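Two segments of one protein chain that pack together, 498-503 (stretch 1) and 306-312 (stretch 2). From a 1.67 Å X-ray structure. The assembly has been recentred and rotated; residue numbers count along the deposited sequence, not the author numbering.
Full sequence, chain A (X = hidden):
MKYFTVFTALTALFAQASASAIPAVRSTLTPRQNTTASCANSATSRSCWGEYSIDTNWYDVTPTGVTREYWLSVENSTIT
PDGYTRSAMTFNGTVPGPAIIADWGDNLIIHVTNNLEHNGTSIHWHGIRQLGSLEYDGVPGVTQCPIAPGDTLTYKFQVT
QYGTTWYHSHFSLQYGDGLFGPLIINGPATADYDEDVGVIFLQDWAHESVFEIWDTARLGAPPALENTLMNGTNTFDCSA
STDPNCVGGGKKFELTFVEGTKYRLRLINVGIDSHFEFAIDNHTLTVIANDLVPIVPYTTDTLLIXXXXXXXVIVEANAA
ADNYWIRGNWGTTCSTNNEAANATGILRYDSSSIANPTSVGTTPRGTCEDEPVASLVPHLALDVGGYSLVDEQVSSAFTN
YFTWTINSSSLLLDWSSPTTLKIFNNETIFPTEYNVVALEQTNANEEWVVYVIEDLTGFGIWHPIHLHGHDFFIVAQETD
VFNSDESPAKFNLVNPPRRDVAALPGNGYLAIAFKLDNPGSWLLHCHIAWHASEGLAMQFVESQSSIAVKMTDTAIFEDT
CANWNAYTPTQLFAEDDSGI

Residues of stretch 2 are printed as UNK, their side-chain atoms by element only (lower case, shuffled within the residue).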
# COMPACT_ATOMS: atom_id res chain seq x y z
N ARG A 498 -7.35 12.84 4.04
CA ARG A 498 -7.63 12.35 2.70
C ARG A 498 -6.41 11.58 2.27
O ARG A 498 -5.29 12.10 2.33
CB ARG A 498 -7.91 13.53 1.76
CG ARG A 498 -8.34 13.19 0.34
CD ARG A 498 -8.77 14.44 -0.41
NE ARG A 498 -7.67 15.28 -0.86
CZ ARG A 498 -7.45 16.54 -0.48
NH1 ARG A 498 -8.21 17.10 0.41
NH2 ARG A 498 -6.46 17.23 -0.99
N ARG A 499 -6.65 10.32 1.87
CA ARG A 499 -5.59 9.43 1.59
C ARG A 499 -6.16 8.17 0.95
O ARG A 499 -7.32 8.16 0.51
CB ARG A 499 -4.82 9.12 2.89
CG ARG A 499 -5.58 8.23 3.90
CD ARG A 499 -4.83 8.02 5.23
NE ARG A 499 -3.42 7.66 5.01
CZ ARG A 499 -2.45 7.80 5.90
NH1 ARG A 499 -2.68 8.36 7.07
NH2 ARG A 499 -1.20 7.50 5.56
N ASP A 500 -5.37 7.12 0.82
CA ASP A 500 -5.93 5.87 0.22
C ASP A 500 -5.85 4.59 1.03
O ASP A 500 -6.48 3.59 0.69
CB ASP A 500 -5.31 5.65 -1.19
CG ASP A 500 -3.80 5.47 -1.17
OD1 ASP A 500 -3.37 4.47 -0.58
OD2 ASP A 500 -3.09 6.36 -1.74
N VAL A 501 -5.18 4.66 2.19
CA VAL A 501 -5.20 3.53 3.15
C VAL A 501 -5.48 4.11 4.54
O VAL A 501 -4.84 5.06 4.98
CB VAL A 501 -3.89 2.72 3.20
CG1 VAL A 501 -3.97 1.68 4.28
CG2 VAL A 501 -3.58 2.07 1.90
N ALA A 502 -6.48 3.59 5.23
CA ALA A 502 -6.79 4.05 6.58
C ALA A 502 -7.34 2.90 7.41
O ALA A 502 -8.00 1.99 6.92
CB ALA A 502 -7.83 5.20 6.51
N ALA A 503 -7.03 2.95 8.68
CA ALA A 503 -7.39 1.91 9.61
C ALA A 503 -8.86 1.86 9.90
O ALA A 503 -9.46 2.89 10.23
CB ALA A 503 -6.62 2.10 10.93
N UNK A 306 0.28 2.23 9.20
CA UNK A 306 -0.32 0.98 8.78
C UNK A 306 0.05 0.46 7.40
O UNK A 306 0.68 1.13 6.64
N UNK A 307 -0.28 -0.79 7.13
CA UNK A 307 0.18 -1.44 5.92
C UNK A 307 -0.35 -0.74 4.69
O UNK A 307 -1.55 -0.52 4.56
c UNK A 307 -0.16 -5.10 7.10
c UNK A 307 -0.18 -2.92 5.82
c UNK A 307 0.39 -3.70 7.01
c UNK A 307 0.42 -3.50 4.50
N UNK A 308 0.52 -0.39 3.80
CA UNK A 308 0.15 0.28 2.56
C UNK A 308 0.10 1.79 2.67
O UNK A 308 0.11 2.46 1.61
N UNK A 309 0.14 2.30 3.90
CA UNK A 309 0.29 3.71 4.15
C UNK A 309 1.70 4.22 3.84
O UNK A 309 2.68 3.47 4.01
c UNK A 309 -1.49 3.94 5.87
n UNK A 309 -3.10 5.02 7.30
o UNK A 309 -1.12 4.43 8.17
c UNK A 309 -1.88 4.53 7.21
c UNK A 309 -0.06 4.06 5.58
N UNK A 310 1.77 5.50 3.41
CA UNK A 310 2.99 6.20 3.15
C UNK A 310 2.92 7.44 3.94
O UNK A 310 1.84 7.95 4.16
n UNK A 310 1.48 5.54 -0.54
n UNK A 310 -0.35 6.26 -1.71
n UNK A 310 -0.63 4.74 -0.04
c UNK A 310 3.22 6.58 1.67
c UNK A 310 3.46 5.38 0.80
c UNK A 310 2.19 4.72 0.40
c UNK A 310 0.16 5.49 -0.77
N UNK A 311 4.08 7.89 4.38
CA UNK A 311 4.24 9.25 4.87
C UNK A 311 5.49 9.80 4.30
O UNK A 311 6.53 9.10 4.23
c UNK A 311 0.91 9.92 7.87
o UNK A 311 -0.58 8.47 8.97
c UNK A 311 2.10 10.11 7.23
c UNK A 311 2.99 9.06 7.06
c UNK A 311 4.31 9.26 6.38
c UNK A 311 0.57 8.65 8.34
c UNK A 311 1.42 7.61 8.16
c UNK A 311 2.62 7.80 7.50
N UNK A 312 5.46 11.09 4.02
CA UNK A 312 6.65 11.79 3.64
C UNK A 312 6.93 12.66 4.87
O UNK A 312 6.02 13.32 5.41
o UNK A 312 5.35 11.41 0.91
c UNK A 312 6.48 12.70 2.45
c UNK A 312 6.41 11.96 1.14
o UNK A 312 7.37 11.95 0.35

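Position 306 carries no side-chain atoms beyond its backbone; a CB here would have room, 5.1 Å from Val 501 CG1. The absence of any side-chain atom identifies it as Gly 306, which opens a type II beta turn ending at position 309.

Position 307 has four carbons, forked at the first, with one arm two carbons long. That branching is isoleucine's. The CA-to-CB bond of Ile 307 points sideways and the end of the side chain leads away from stretch 1; it is the backbone that makes the contact, with Ile 307 O 3.3 Å from Val 501 CG1.

Position 308 again lacks a side chain, and here the backbone explains why. With phi/psi of 89/-13°, a CB would be jammed against the carbonyl oxygen of the preceding residue and would also sit only 3.3 Å from Val 501 CG2. The residue is Gly 308.

Position 309 bears three carbons, the third carrying one oxygen and one nitrogen. The nitrogen lies 2.9 Å from Val 501 O and over one face of the Arg 499 guanidinium. A terminal amide on a chain of this length is glutamine. In Gln 309, NE2 donates to Val 501 O almost linearly (176°), while OE1 accepts from Gly 306 N at 2.8 Å.

Position 310 shows three carbons, a nitrogen, then a carbon with two more nitrogens, the latter facing the Asp 500 carboxylate. This guanidinium belongs to Arg 310. Its NH1 donates to Asp 500 OD1 at 2.8 Å and its NH2 to Asp 500 OD2 at 2.7 Å, a two-pronged salt bridge.

Position 311 has one carbon followed by a six-carbon ring bearing an oxygen, which lies near the plane of the Arg 499 guanidinium. It is Tyr 311, whose OH accepts from Arg 499 NH1 at 2.8 Å, while Arg 499 NH2 sits over one face of the ring.

Position 312 has two carbons, the second carrying two oxygens, and touches nothing on stretch 1. That carboxylate on a short chain makes it Asp 312.

The contact thus rests on side chains reaching across rather than on backbone pairing. Val 501 packs against the turn, with its CG1 3.7 Å from Gln 309 CG, while its carbonyl receives the amide. Around it, the buried charges of Asp 500 and Arg 310 compensate each other, and Arg 499 extends the contact to Tyr 311.

Stretch 2, residues 306-312: GIGQRYD
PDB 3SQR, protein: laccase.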